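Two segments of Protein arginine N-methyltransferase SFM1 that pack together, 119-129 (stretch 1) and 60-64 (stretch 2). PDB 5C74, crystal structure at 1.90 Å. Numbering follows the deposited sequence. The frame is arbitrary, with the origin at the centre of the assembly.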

ATOM      1  N   GLU A 119     -14.345 -18.705  -4.937  1.00 13.77           N
ATOM      2  CA  GLU A 119     -14.872 -18.364  -3.621  1.00 15.46           C
ATOM      3  C   GLU A 119     -16.146 -17.525  -3.726  1.00 16.93           C
ATOM      4  O   GLU A 119     -17.143 -17.808  -3.055  1.00 16.50           O
ATOM      5  CB  GLU A 119     -13.822 -17.608  -2.803  1.00 18.36           C
ATOM      6  CG  GLU A 119     -12.663 -18.482  -2.354  1.00 19.99           C
ATOM      7  CD  GLU A 119     -11.575 -17.697  -1.621  1.00 18.72           C
ATOM      8  OE1 GLU A 119     -11.781 -16.499  -1.341  1.00 15.12           O
ATOM      9  OE2 GLU A 119     -10.507 -18.289  -1.328  1.00 19.04           O
ATOM     10  N   LEU A 120     -16.099 -16.487  -4.554  1.00 13.06           N
ATOM     11  CA  LEU A 120     -17.249 -15.591  -4.710  1.00 12.91           C
ATOM     12  C   LEU A 120     -18.447 -16.342  -5.259  1.00 15.82           C
ATOM     13  O   LEU A 120     -19.564 -16.225  -4.750  1.00 16.29           O
ATOM     14  CB  LEU A 120     -16.892 -14.420  -5.621  1.00 18.66           C
ATOM     15  CG  LEU A 120     -16.076 -13.289  -4.990  1.00 16.99           C
ATOM     16  CD1 LEU A 120     -15.525 -12.350  -6.053  1.00 18.21           C
ATOM     17  CD2 LEU A 120     -16.939 -12.514  -4.002  1.00 15.21           C
ATOM     18  N   LYS A 121     -18.215 -17.120  -6.313  1.00 13.63           N
ATOM     19  CA  LYS A 121     -19.302 -17.852  -6.960  1.00 14.79           C
ATOM     20  C   LYS A 121     -19.872 -18.959  -6.083  1.00 17.23           C
ATOM     21  O   LYS A 121     -21.070 -19.248  -6.119  1.00 18.38           O
ATOM     22  CB  LYS A 121     -18.815 -18.433  -8.287  1.00 16.99           C
ATOM     23  CG  LYS A 121     -18.614 -17.360  -9.336  1.00 15.80           C
ATOM     24  CD  LYS A 121     -18.326 -17.973 -10.681  1.00 18.09           C
ATOM     25  CE  LYS A 121     -18.090 -16.888 -11.730  1.00 17.99           C
ATOM     26  NZ  LYS A 121     -18.124 -17.474 -13.094  1.00 17.55           N
ATOM     27  N   THR A 122     -19.019 -19.577  -5.280  1.00 15.40           N
ATOM     28  CA  THR A 122     -19.491 -20.582  -4.349  1.00 15.74           C
ATOM     29  C   THR A 122     -20.339 -19.936  -3.240  1.00 23.49           C
ATOM     30  O   THR A 122     -21.334 -20.517  -2.782  1.00 22.10           O
ATOM     31  CB  THR A 122     -18.310 -21.361  -3.717  1.00 21.10           C
ATOM     32  OG1 THR A 122     -17.580 -22.035  -4.759  1.00 20.14           O
ATOM     33  CG2 THR A 122     -18.814 -22.387  -2.712  1.00 21.18           C
ATOM     34  N   ALA A 123     -19.948 -18.743  -2.804  1.00 16.53           N
ATOM     35  CA  ALA A 123     -20.723 -18.045  -1.780  1.00 18.49           C
ATOM     36  C   ALA A 123     -22.066 -17.565  -2.325  1.00 21.98           C
ATOM     37  O   ALA A 123     -23.085 -17.647  -1.639  1.00 19.71           O
ATOM     38  CB  ALA A 123     -19.937 -16.875  -1.219  1.00 16.36           C
ATOM     39  N   TYR A 124     -22.055 -17.083  -3.565  1.00 17.32           N
ATOM     40  CA  TYR A 124     -23.235 -16.475  -4.194  1.00 18.28           C
ATOM     41  C   TYR A 124     -23.450 -17.010  -5.611  1.00 15.25           C
ATOM     42  O   TYR A 124     -23.231 -16.290  -6.590  1.00 16.45           O
ATOM     43  CB  TYR A 124     -23.079 -14.950  -4.216  1.00 19.26           C
ATOM     44  CG  TYR A 124     -22.745 -14.378  -2.851  1.00 18.88           C
ATOM     45  CD1 TYR A 124     -23.648 -14.484  -1.801  1.00 19.86           C
ATOM     46  CD2 TYR A 124     -21.529 -13.735  -2.612  1.00 18.10           C
ATOM     47  CE1 TYR A 124     -23.349 -13.973  -0.540  1.00 21.47           C
ATOM     48  CE2 TYR A 124     -21.227 -13.209  -1.350  1.00 17.19           C
ATOM     49  CZ  TYR A 124     -22.140 -13.337  -0.324  1.00 22.78           C
ATOM     50  OH  TYR A 124     -21.862 -12.823   0.931  1.00 21.39           O
ATOM     51  N   PRO A 125     -23.887 -18.277  -5.721  1.00 15.97           N
ATOM     52  CA  PRO A 125     -23.901 -18.928  -7.036  1.00 16.20           C
ATOM     53  C   PRO A 125     -24.888 -18.311  -8.034  1.00 24.70           C
ATOM     54  O   PRO A 125     -24.677 -18.467  -9.233  1.00 23.59           O
ATOM     55  CB  PRO A 125     -24.269 -20.384  -6.702  1.00 20.27           C
ATOM     56  CG  PRO A 125     -24.874 -20.345  -5.347  1.00 26.82           C
ATOM     57  CD  PRO A 125     -24.209 -19.213  -4.631  1.00 19.01           C
ATOM     58  N   ASN A 126     -25.915 -17.613  -7.559  1.00 21.37           N
ATOM     59  CA  ASN A 126     -26.867 -16.937  -8.449  1.00 25.35           C
ATOM     60  C   ASN A 126     -26.429 -15.542  -8.896  1.00 25.46           C
ATOM     61  O   ASN A 126     -27.050 -14.928  -9.768  1.00 18.22           O
ATOM     62  CB  ASN A 126     -28.221 -16.807  -7.759  1.00 26.97           C
ATOM     63  CG  ASN A 126     -28.827 -18.140  -7.415  1.00 38.74           C
ATOM     64  OD1 ASN A 126     -28.699 -19.104  -8.169  1.00 41.96           O
ATOM     65  ND2 ASN A 126     -29.501 -18.206  -6.272  1.00 40.98           N
ATOM     66  N   LEU A 127     -25.374 -15.023  -8.287  1.00 17.34           N
ATOM     67  CA  LEU A 127     -25.102 -13.584  -8.394  1.00 19.83           C
ATOM     68  C   LEU A 127     -24.313 -13.128  -9.630  1.00 22.65           C
ATOM     69  O   LEU A 127     -24.695 -12.163 -10.299  1.00 19.15           O
ATOM     70  CB  LEU A 127     -24.354 -13.126  -7.139  1.00 22.00           C
ATOM     71  CG  LEU A 127     -23.983 -11.650  -7.082  1.00 17.84           C
ATOM     72  CD1 LEU A 127     -25.234 -10.793  -7.086  1.00 19.10           C
ATOM     73  CD2 LEU A 127     -23.114 -11.371  -5.836  1.00 19.81           C
ATOM     74  N   LEU A 128     -23.205 -13.802  -9.923  1.00 19.42           N
ATOM     75  CA  LEU A 128     -22.201 -13.242 -10.828  1.00 13.15           C
ATOM     76  C   LEU A 128     -22.169 -13.877 -12.217  1.00 19.11           C
ATOM     77  O   LEU A 128     -22.425 -15.069 -12.378  1.00 20.56           O
ATOM     78  CB  LEU A 128     -20.809 -13.383 -10.201  1.00 13.66           C
ATOM     79  CG  LEU A 128     -20.709 -12.780  -8.804  1.00 18.44           C
ATOM     80  CD1 LEU A 128     -19.552 -13.396  -8.052  1.00 18.29           C
ATOM     81  CD2 LEU A 128     -20.535 -11.292  -8.928  1.00 16.23           C
ATOM     82  N   ILE A 129     -21.828 -13.058 -13.206  1.00 14.86           N
ATOM     83  CA  ILE A 129     -21.582 -13.513 -14.575  1.00 15.79           C
ATOM     84  C   ILE A 129     -20.181 -13.070 -14.985  1.00 14.43           C
ATOM     85  O   ILE A 129     -19.853 -11.887 -14.909  1.00 17.21           O
ATOM     86  CB  ILE A 129     -22.626 -12.933 -15.567  1.00 20.65           C
ATOM     87  CG1 ILE A 129     -24.051 -13.320 -15.151  1.00 24.05           C
ATOM     88  CG2 ILE A 129     -22.327 -13.393 -16.999  1.00 22.62           C
ATOM     89  CD1 ILE A 129     -24.365 -14.783 -15.328  1.00 26.18           C
TER
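Stretch 2, residues 60-64: KDLKG

Stretch 2 is a short, irregular segment that packs against the end of a helix and the turn that follows it, the two segments advancing in broadly the same direction. In stretch 1 the helix runs through Ala 123, Tyr 124 is the first residue to leave helical phi/psi (-133°/72°), and the chain passes through Pro 125 to Leu 127 before entering a strand at Leu 128. The two backbones never touch. Their nearest CA pairs, Leu 120 CA with Leu 62 CA at 9.4 Å and Tyr 124 CA with Lys 63 CA at 8.7 Å, are far enough apart that side chains fill the space between them, and about 304 Å² of surface, both sides summed, is buried there.

Lys 60 enters in an extended conformation (phi/psi -69°/159°) and makes no contact with stretch 1. Its side chain is exposed, as suits a long charged residue, and its NZ is hydrogen-bonded elsewhere in the structure.

Asp 61 is still extended, at -81°/-175°, and its CA-to-CB bond points toward stretch 1. The carboxylate serves both segments. Tyr 124 OH donates a hydrogen bond to Asp 61 OD2 at 2.6 Å, a short contact that lies at the edge of the ring, near its plane, where a phenol hydroxyl can meet an acceptor. The other oxygen, OD1, accepts a hydrogen bond from the backbone, with Lys 63 N to Asp 61 OD1 at 2.9 Å. A short acidic side chain is well suited to this double role, since one oxygen can hold its own turn while the other reaches across.

Leu 62 begins the bend, with phi/psi of -62°/-25°. Its CA-to-CB bond points sideways, but with chi1 p and chi2 t the end of the side chain comes nearer to stretch 1 and is buried among apolar groups. Leu 62 CD2 lies 3.7 Å from Leu 120 CD2 and 4.1 Å from Tyr 124 CE2, while Leu 62 CD1 lies 4.0 Å from Leu 127 CD2 and 4.2 Å from Leu 128 CD2. A branched aliphatic side chain can thus touch the helix, the turn and the start of the strand at once, without any polar group to satisfy.

Lys 63 points its CA-to-CB bond toward stretch 1, although the end of its side chain leads away. Its methylenes do the packing: Lys 63 CG sits 3.5 Å from the centroid of the Tyr 124 ring, 8° off the ring normal, in a CH-pi contact over one face, and Lys 63 CD is 3.9 Å from Leu 127 CD2. Lysine suits this exposed position because its aliphatic stem can cover an aromatic ring while its ammonium group stays clear of it.

Gly 64 closes the turn, with Gly 64 N hydrogen-bonded to Asp 61 O at 2.8 Å. It makes no contact with stretch 1, and an ideal CB here would come within 2.7 Å of Lys 60 CB, so the absence of a side chain leaves room for the chain to fold back.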

ATOM      1  N   LYS A  60     -17.489  -5.159   4.787  1.00 14.63           N
ATOM      2  CA  LYS A  60     -18.408  -6.197   4.303  1.00 16.56           C
ATOM      3  C   LYS A  60     -18.067  -6.601   2.871  1.00 15.50           C
ATOM      4  O   LYS A  60     -17.444  -5.830   2.147  1.00 14.81           O
ATOM      5  CB  LYS A  60     -19.856  -5.705   4.354  1.00 14.58           C
ATOM      6  CG  LYS A  60     -20.344  -5.327   5.752  1.00 15.25           C
ATOM      7  CD  LYS A  60     -21.824  -4.989   5.715  1.00 20.13           C
ATOM      8  CE  LYS A  60     -22.317  -4.502   7.073  1.00 25.29           C
ATOM      9  NZ  LYS A  60     -21.632  -3.250   7.540  1.00 21.87           N
ATOM     10  N   ASP A  61     -18.502  -7.779   2.431  1.00 12.67           N
ATOM     11  CA  ASP A  61     -18.254  -8.128   1.038  1.00 15.69           C
ATOM     12  C   ASP A  61     -19.302  -7.467   0.148  1.00 16.71           C
ATOM     13  O   ASP A  61     -20.148  -6.698   0.628  1.00 15.88           O
ATOM     14  CB  ASP A  61     -18.209  -9.653   0.827  1.00 15.82           C
ATOM     15  CG  ASP A  61     -19.568 -10.346   0.983  1.00 22.95           C
ATOM     16  OD1 ASP A  61     -20.639  -9.697   0.981  1.00 19.75           O
ATOM     17  OD2 ASP A  61     -19.552 -11.590   1.086  1.00 23.24           O
ATOM     18  N   LEU A  62     -19.266  -7.775  -1.141  1.00 13.89           N
ATOM     19  CA  LEU A  62     -20.070  -7.020  -2.099  1.00 17.39           C
ATOM     20  C   LEU A  62     -21.564  -7.150  -1.820  1.00 15.72           C
ATOM     21  O   LEU A  62     -22.346  -6.262  -2.169  1.00 18.45           O
ATOM     22  CB  LEU A  62     -19.744  -7.456  -3.539  1.00 19.34           C
ATOM     23  CG  LEU A  62     -20.231  -8.816  -4.061  1.00 18.15           C
ATOM     24  CD1 LEU A  62     -19.960  -8.916  -5.557  1.00 21.38           C
ATOM     25  CD2 LEU A  62     -19.603 -10.006  -3.344  1.00 20.68           C
ATOM     26  N   LYS A  63     -21.964  -8.234  -1.166  1.00 15.54           N
ATOM     27  CA  LYS A  63     -23.376  -8.440  -0.862  1.00 20.39           C
ATOM     28  C   LYS A  63     -23.823  -7.657   0.374  1.00 23.56           C
ATOM     29  O   LYS A  63     -24.999  -7.668   0.724  1.00 21.09           O
ATOM     30  CB  LYS A  63     -23.670  -9.930  -0.689  1.00 22.15           C
ATOM     31  CG  LYS A  63     -23.846 -10.654  -2.031  1.00 24.32           C
ATOM     32  CD  LYS A  63     -25.176 -10.267  -2.692  1.00 27.36           C
ATOM     33  CE  LYS A  63     -26.338 -11.008  -2.038  1.00 32.06           C
ATOM     34  NZ  LYS A  63     -27.656 -10.572  -2.574  1.00 31.26           N
ATOM     35  N   GLY A  64     -22.890  -6.960   1.020  1.00 17.47           N
ATOM     36  CA  GLY A  64     -23.235  -6.101   2.152  1.00 17.77           C
ATOM     37  C   GLY A  64     -23.226  -4.620   1.787  1.00 18.53           C
ATOM     38  O   GLY A  64     -23.514  -3.747   2.604  1.00 16.88           O
TER